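Local coordinates for protein ERPC (PDB 4BXM) that probably binds the complement regulator factor H as an outer surface lipoprotein of the Lyme disease spirochaete Borrelia burgdorferi, at residues A[70-75]-A[92-98]; A[20-26]-A[38-44]. One frame throughout, in Å; residues are numbered along the deposited sequence.

Overall arrangement
Both contacts belong to one antiparallel sheet, their centres about 14 Å apart. Contact 2 (20-26 with 38-44) pairs two hairpin strands in regular register from E21-R44 to K25-D40, up to a bulge at L38 and G39. Contact 1 (70-75 with 92-98) joins strand 67-74 to an irregular segment spanning strands 90-93 and 96-97, with five aromatic rings and two serine hydroxyls. In it F71, F72, L74, F92, T94 and Y97 are buried and most others partly exposed. In contact 2 the face of F22, V24, I26, L41 and V43 is buried, and that of E21, T23, K25, D40, V42 and R44, with its salt bridge, largely exposed. They meet where F71 CD2 packs 3.6 Å from L41 CD1.

Contact 1: A[70-75]-A[92-98]; sequences TFFSLE and FKTSLYY
The side chains of F71 and Y97 run side by side and point the same way; their ring planes are inclined at 56°, and the edge of Y97 is turned toward the face of F71 in an edge-to-face pair with centroids 5.6 Å apart. F71 starts away from segment 92-98, but CG anti to its backbone N (chi1 -171°) brings the ring end back, so that Y97 OH lies 4.0 Å from F71 CZ. That hydroxyl is hydrogen-bonded to E103, while F71 O lies over one face of the Y97 ring.

In F72, CG lies between the backbone N and the carbonyl carbon, and F72 CB rests on Y97 CD2 at 3.7 Å. The F72 and F92 side chains cross at about a right angle, F72 CZ 3.9 Å from F92 CZ, with ring planes at 46°, neither a stack nor edge-to-face. The methyl CG2 of T94 meets CD1 of the F72 ring. F92 meets the F72 ring through CE2 and CZ, and L74 CD2 through CD2 and CE2.

Polar groups collect round S73. S73 O accepts from S95 N (2.8 Å) and, in a weak, longer bond, from L96 N, the mark of a classic beta bulge in which S95 and L96 both face S73. S73 N returns a bond to L96 O at 2.8 Å. S73 OG and S95 OG are hydrogen-bonded at 3.1 Å, either able to donate. Further along, Y98 N bonds to F71 O, and a water links E75 N to K93 O.

A second classic bulge, F71 and F72 facing T52, ties the same strand to strand 50-56. Helix 79-88 brings F82 against F72, L74 and F92, strand 114-122 packs I115 on F92 and T94, and Y145 of strand 142-148 meets F71 edge-to-face.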
loop_
_atom_site.group_PDB
_atom_site.type_symbol
_atom_site.label_atom_id
_atom_site.label_comp_id
_atom_site.label_asym_id
_atom_site.label_seq_id
_atom_site.Cartn_x
_atom_site.Cartn_y
_atom_site.Cartn_z
ATOM N N THR A 70 4.359 -0.879 9.603
ATOM C CA THR A 70 4.768 -1.344 8.297
ATOM C C THR A 70 3.595 -2.024 7.599
ATOM O O THR A 70 2.901 -2.825 8.203
ATOM C CB THR A 70 5.921 -2.352 8.399
ATOM O OG1 THR A 70 6.905 -1.750 9.203
ATOM C CG2 THR A 70 6.607 -2.534 7.017
ATOM N N PHE A 71 3.394 -1.637 6.355
ATOM C CA PHE A 71 2.404 -2.189 5.472
ATOM C C PHE A 71 3.062 -3.232 4.567
ATOM O O PHE A 71 2.638 -4.346 4.527
ATOM C CB PHE A 71 1.812 -1.057 4.635
ATOM C CG PHE A 71 0.619 -1.432 3.804
ATOM C CD1 PHE A 71 -0.601 -1.749 4.401
ATOM C CD2 PHE A 71 0.652 -1.287 2.445
ATOM C CE1 PHE A 71 -1.741 -2.055 3.638
ATOM C CE2 PHE A 71 -0.482 -1.544 1.645
ATOM C CZ PHE A 71 -1.666 -1.986 2.254
ATOM N N PHE A 72 4.095 -2.821 3.846
ATOM C CA PHE A 72 4.986 -3.745 3.139
ATOM C C PHE A 72 6.314 -3.119 2.877
ATOM O O PHE A 72 6.449 -1.867 2.934
ATOM C CB PHE A 72 4.387 -4.252 1.802
ATOM C CG PHE A 72 4.111 -3.190 0.727
ATOM C CD1 PHE A 72 5.142 -2.600 0.007
ATOM C CD2 PHE A 72 2.832 -2.881 0.367
ATOM C CE1 PHE A 72 4.871 -1.642 -0.928
ATOM C CE2 PHE A 72 2.530 -1.996 -0.629
ATOM C CZ PHE A 72 3.549 -1.392 -1.312
ATOM N N SER A 73 7.262 -3.955 2.469
ATOM C CA SER A 73 8.533 -3.438 2.071
ATOM C C SER A 73 9.070 -4.212 0.895
ATOM O O SER A 73 8.617 -5.329 0.594
ATOM C CB SER A 73 9.487 -3.436 3.320
ATOM O OG SER A 73 9.726 -4.770 3.600
ATOM N N LEU A 74 10.065 -3.661 0.227
ATOM C CA LEU A 74 10.655 -4.326 -0.941
ATOM C C LEU A 74 12.122 -3.928 -1.003
ATOM O O LEU A 74 12.520 -2.845 -0.566
ATOM C CB LEU A 74 9.945 -3.885 -2.256
ATOM C CG LEU A 74 9.841 -2.367 -2.533
ATOM C CD1 LEU A 74 10.529 -1.946 -3.813
ATOM C CD2 LEU A 74 8.343 -2.010 -2.590
ATOM N N GLU A 75 12.901 -4.733 -1.648
ATOM C CA GLU A 75 14.308 -4.507 -1.697
ATOM C C GLU A 75 14.721 -3.698 -2.924
ATOM O O GLU A 75 13.928 -3.491 -3.880
ATOM C CB GLU A 75 15.013 -5.901 -1.580
ATOM C CG GLU A 75 15.137 -6.643 -2.884
ATOM C CD GLU A 75 15.981 -7.937 -2.756
ATOM O OE1 GLU A 75 15.550 -8.817 -1.999
ATOM O OE2 GLU A 75 17.077 -8.047 -3.383
ATOM N N PHE A 92 5.344 -5.813 -8.822
ATOM C CA PHE A 92 6.613 -5.840 -8.073
ATOM C C PHE A 92 6.484 -6.875 -6.971
ATOM O O PHE A 92 5.372 -7.219 -6.493
ATOM C CB PHE A 92 7.021 -4.441 -7.517
ATOM C CG PHE A 92 5.997 -3.869 -6.606
ATOM C CD1 PHE A 92 4.867 -3.250 -7.119
ATOM C CD2 PHE A 92 6.090 -4.056 -5.230
ATOM C CE1 PHE A 92 3.908 -2.748 -6.273
ATOM C CE2 PHE A 92 5.098 -3.608 -4.386
ATOM C CZ PHE A 92 4.016 -2.935 -4.914
ATOM N N LYS A 93 7.636 -7.355 -6.543
ATOM C CA LYS A 93 7.738 -8.254 -5.395
ATOM C C LYS A 93 8.094 -7.523 -4.094
ATOM O O LYS A 93 9.133 -6.892 -4.000
ATOM C CB LYS A 93 8.761 -9.360 -5.703
ATOM C CG LYS A 93 8.463 -10.668 -4.965
ATOM C CD LYS A 93 9.647 -11.633 -5.069
ATOM C CE LYS A 93 10.735 -11.243 -4.056
ATOM N NZ LYS A 93 12.083 -11.802 -4.401
ATOM N N THR A 94 7.279 -7.704 -3.068
ATOM C CA THR A 94 7.645 -7.300 -1.732
ATOM C C THR A 94 8.556 -8.327 -1.053
ATOM O O THR A 94 8.492 -9.517 -1.380
ATOM C CB THR A 94 6.362 -7.084 -0.939
ATOM O OG1 THR A 94 5.542 -8.280 -0.879
ATOM C CG2 THR A 94 5.555 -6.012 -1.676
ATOM N N SER A 95 9.376 -7.892 -0.097
ATOM C CA SER A 95 10.187 -8.790 0.735
ATOM C C SER A 95 9.299 -9.195 1.878
ATOM O O SER A 95 9.173 -10.378 2.267
ATOM C CB SER A 95 11.434 -8.047 1.233
ATOM O OG SER A 95 11.038 -6.727 1.619
ATOM N N LEU A 96 8.475 -8.267 2.280
ATOM C CA LEU A 96 7.600 -8.512 3.393
ATOM C C LEU A 96 6.315 -7.746 3.294
ATOM O O LEU A 96 6.347 -6.584 2.960
ATOM C CB LEU A 96 8.392 -8.097 4.636
ATOM C CG LEU A 96 7.858 -8.559 5.930
ATOM C CD1 LEU A 96 7.998 -10.085 6.036
ATOM C CD2 LEU A 96 8.666 -7.816 6.994
ATOM N N TYR A 97 5.168 -8.414 3.514
ATOM C CA TYR A 97 3.871 -7.791 3.432
ATOM C C TYR A 97 3.068 -8.148 4.676
ATOM O O TYR A 97 2.907 -9.353 4.984
ATOM C CB TYR A 97 3.159 -8.269 2.158
ATOM C CG TYR A 97 1.791 -7.687 2.007
ATOM C CD1 TYR A 97 0.705 -8.204 2.705
ATOM C CD2 TYR A 97 1.557 -6.580 1.171
ATOM C CE1 TYR A 97 -0.557 -7.626 2.632
ATOM C CE2 TYR A 97 0.314 -5.976 1.118
ATOM C CZ TYR A 97 -0.763 -6.517 1.826
ATOM O OH TYR A 97 -2.036 -5.959 1.682
ATOM N N TYR A 98 2.555 -7.124 5.367
ATOM C CA TYR A 98 1.620 -7.326 6.473
ATOM C C TYR A 98 0.209 -6.921 6.160
ATOM O O TYR A 98 -0.755 -7.523 6.632
ATOM C CB TYR A 98 2.035 -6.496 7.645
ATOM C CG TYR A 98 3.310 -6.938 8.201
ATOM C CD1 TYR A 98 3.363 -8.005 9.078
ATOM C CD2 TYR A 98 4.514 -6.283 7.845
ATOM C CE1 TYR A 98 4.565 -8.440 9.592
ATOM C CE2 TYR A 98 5.706 -6.717 8.333
ATOM C CZ TYR A 98 5.714 -7.782 9.232
ATOM O OH TYR A 98 6.874 -8.194 9.755
HETATM O O HOH W 1 11.355 -7.061 -2.780
#

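Contact 2: A[20-26]-A[38-44]; sequences SEFTVKI and LGDLVVR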
loop_
_atom_site.group_PDB
_atom_site.type_symbol
_atom_site.label_atom_id
_atom_site.label_comp_id
_atom_site.label_asym_id
_atom_site.label_seq_id
_atom_site.Cartn_x
_atom_site.Cartn_y
_atom_site.Cartn_z
ATOM N N SER A 20 12.373 10.864 -0.952
ATOM C CA SER A 20 12.841 10.576 0.358
ATOM C C SER A 20 11.712 9.914 1.088
ATOM O O SER A 20 11.803 8.718 1.429
ATOM C CB SER A 20 13.249 11.870 1.053
ATOM O OG SER A 20 13.877 11.517 2.236
ATOM N N GLU A 21 10.656 10.689 1.378
ATOM C CA GLU A 21 9.480 10.152 2.052
ATOM C C GLU A 21 8.235 10.974 1.716
ATOM O O GLU A 21 8.331 12.186 1.708
ATOM C CB GLU A 21 9.681 10.171 3.559
ATOM C CG GLU A 21 8.616 9.414 4.316
ATOM C CD GLU A 21 8.774 9.381 5.820
ATOM O OE1 GLU A 21 8.528 10.368 6.474
ATOM O OE2 GLU A 21 9.036 8.324 6.381
ATOM N N PHE A 22 7.090 10.346 1.442
ATOM C CA PHE A 22 5.858 11.098 1.096
ATOM C C PHE A 22 4.668 10.282 1.603
ATOM O O PHE A 22 4.798 9.084 1.962
ATOM C CB PHE A 22 5.821 11.422 -0.396
ATOM C CG PHE A 22 5.657 10.205 -1.284
ATOM C CD1 PHE A 22 4.381 9.614 -1.452
ATOM C CD2 PHE A 22 6.734 9.613 -1.876
ATOM C CE1 PHE A 22 4.245 8.456 -2.239
ATOM C CE2 PHE A 22 6.587 8.482 -2.688
ATOM C CZ PHE A 22 5.338 7.892 -2.853
ATOM N N THR A 23 3.524 10.920 1.637
ATOM C CA THR A 23 2.362 10.391 2.288
ATOM C C THR A 23 1.247 10.523 1.287
ATOM O O THR A 23 1.114 11.576 0.610
ATOM C CB THR A 23 2.100 11.128 3.618
ATOM O OG1 THR A 23 3.146 10.798 4.530
ATOM C CG2 THR A 23 0.821 10.693 4.255
ATOM N N VAL A 24 0.494 9.434 1.117
ATOM C CA VAL A 24 -0.688 9.466 0.256
ATOM C C VAL A 24 -1.808 8.809 0.982
ATOM O O VAL A 24 -1.589 7.935 1.814
ATOM C CB VAL A 24 -0.485 8.811 -1.165
ATOM C CG1 VAL A 24 0.472 9.618 -2.015
ATOM C CG2 VAL A 24 -0.090 7.307 -1.105
ATOM N N LYS A 25 -3.042 9.242 0.663
ATOM C CA LYS A 25 -4.247 8.677 1.205
ATOM C C LYS A 25 -4.474 7.338 0.521
ATOM O O LYS A 25 -4.215 7.166 -0.688
ATOM C CB LYS A 25 -5.444 9.575 0.968
ATOM C CG LYS A 25 -5.309 10.899 1.714
ATOM C CD LYS A 25 -6.624 11.262 2.357
ATOM C CE LYS A 25 -6.552 12.597 3.089
ATOM N NZ LYS A 25 -6.918 13.665 2.127
ATOM N N ILE A 26 -4.936 6.388 1.310
ATOM C CA ILE A 26 -5.169 5.085 0.755
ATOM C C ILE A 26 -6.562 4.646 1.077
ATOM O O ILE A 26 -6.999 4.760 2.190
ATOM C CB ILE A 26 -4.194 4.046 1.237
ATOM C CG1 ILE A 26 -4.446 2.696 0.522
ATOM C CG2 ILE A 26 -4.237 3.872 2.732
ATOM C CD1 ILE A 26 -3.279 1.766 0.748
ATOM N N LEU A 38 -9.322 4.615 3.930
ATOM C CA LEU A 38 -8.769 3.900 5.098
ATOM C C LEU A 38 -7.847 4.749 5.988
ATOM O O LEU A 38 -7.990 4.784 7.227
ATOM C CB LEU A 38 -8.071 2.614 4.665
ATOM C CG LEU A 38 -7.428 1.797 5.798
ATOM C CD1 LEU A 38 -8.459 1.313 6.810
ATOM C CD2 LEU A 38 -6.576 0.646 5.263
ATOM N N GLY A 39 -6.877 5.422 5.374
ATOM C CA GLY A 39 -5.931 6.218 6.133
ATOM C C GLY A 39 -4.859 6.747 5.216
ATOM O O GLY A 39 -5.090 7.021 3.987
ATOM N N ASP A 40 -3.678 6.880 5.808
ATOM C CA ASP A 40 -2.505 7.289 5.086
ATOM C C ASP A 40 -1.532 6.149 4.790
ATOM O O ASP A 40 -1.265 5.356 5.661
ATOM C CB ASP A 40 -1.743 8.303 5.941
ATOM C CG ASP A 40 -2.435 9.683 5.964
ATOM O OD1 ASP A 40 -3.298 9.955 5.095
ATOM O OD2 ASP A 40 -2.029 10.502 6.790
ATOM N N LEU A 41 -0.935 6.172 3.595
ATOM C CA LEU A 41 0.211 5.355 3.286
ATOM C C LEU A 41 1.444 6.250 3.184
ATOM O O LEU A 41 1.531 7.125 2.335
ATOM C CB LEU A 41 0.018 4.514 2.000
ATOM C CG LEU A 41 1.128 3.491 1.695
ATOM C CD1 LEU A 41 1.048 2.320 2.621
ATOM C CD2 LEU A 41 1.027 2.965 0.270
ATOM N N VAL A 42 2.404 5.977 4.073
ATOM C CA VAL A 42 3.719 6.630 4.106
ATOM C C VAL A 42 4.724 5.767 3.298
ATOM O O VAL A 42 4.884 4.620 3.623
ATOM C CB VAL A 42 4.188 6.772 5.558
ATOM C CG1 VAL A 42 5.535 7.502 5.658
ATOM C CG2 VAL A 42 3.167 7.526 6.361
ATOM N N VAL A 43 5.353 6.335 2.252
ATOM C CA VAL A 43 6.298 5.698 1.415
ATOM C C VAL A 43 7.720 6.246 1.587
ATOM O O VAL A 43 7.909 7.452 1.371
ATOM C CB VAL A 43 5.859 5.889 -0.029
ATOM C CG1 VAL A 43 6.799 5.081 -0.919
ATOM C CG2 VAL A 43 4.414 5.407 -0.187
ATOM N N ARG A 44 8.693 5.416 2.030
ATOM C CA ARG A 44 10.049 5.900 2.387
ATOM C C ARG A 44 11.089 5.163 1.603
ATOM O O ARG A 44 11.136 3.891 1.655
ATOM C CB ARG A 44 10.310 5.625 3.873
ATOM C CG ARG A 44 11.742 5.902 4.278
ATOM C CD ARG A 44 12.002 5.718 5.760
ATOM N NE ARG A 44 11.339 6.733 6.546
ATOM C CZ ARG A 44 11.724 7.175 7.730
ATOM N NH1 ARG A 44 12.820 6.717 8.306
ATOM N NH2 ARG A 44 11.084 8.223 8.254
#
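E21 reaches across to R44, and its side chain can be followed atom by atom. E21 CB lies 3.9 Å from V43 O; with CG anti to the backbone N (chi1 -170°), E21 CG stays near V43 O and comes 3.9 Å from V42 CG1. CD continues along the same methyl, and E21 OE2 accepts from both NE and NH2 of R44, each at 2.8 Å. This is a side-on salt bridge to one oxygen: OE2 lies in the guanidinium plane, but both nitrogens approach from the same face of the carboxylate, more than 40° out of its plane. E21 OE1 is turned from this grip, R44 NH2 being its nearest partner across the contact at 3.8 Å.

These residues belong to an antiparallel beta hairpin, strands 21-29 and 35-45, whose register alternates hydrogen-bonded pairs (F22 with V43, V24 with L41, I26 with G39) and non-hydrogen-bonded ones. At the far end comes a classic bulge, where L38 N and G39 N both bond to I26 O.

On the buried face, V43 CB sits over the F22 ring in a CH-pi contact, 3.8 Å from its centroid and 22° off the normal. Helix 149-156 supplies L156 against that ring, while I147 of strand 142-148 packs on V24, I26 and L41.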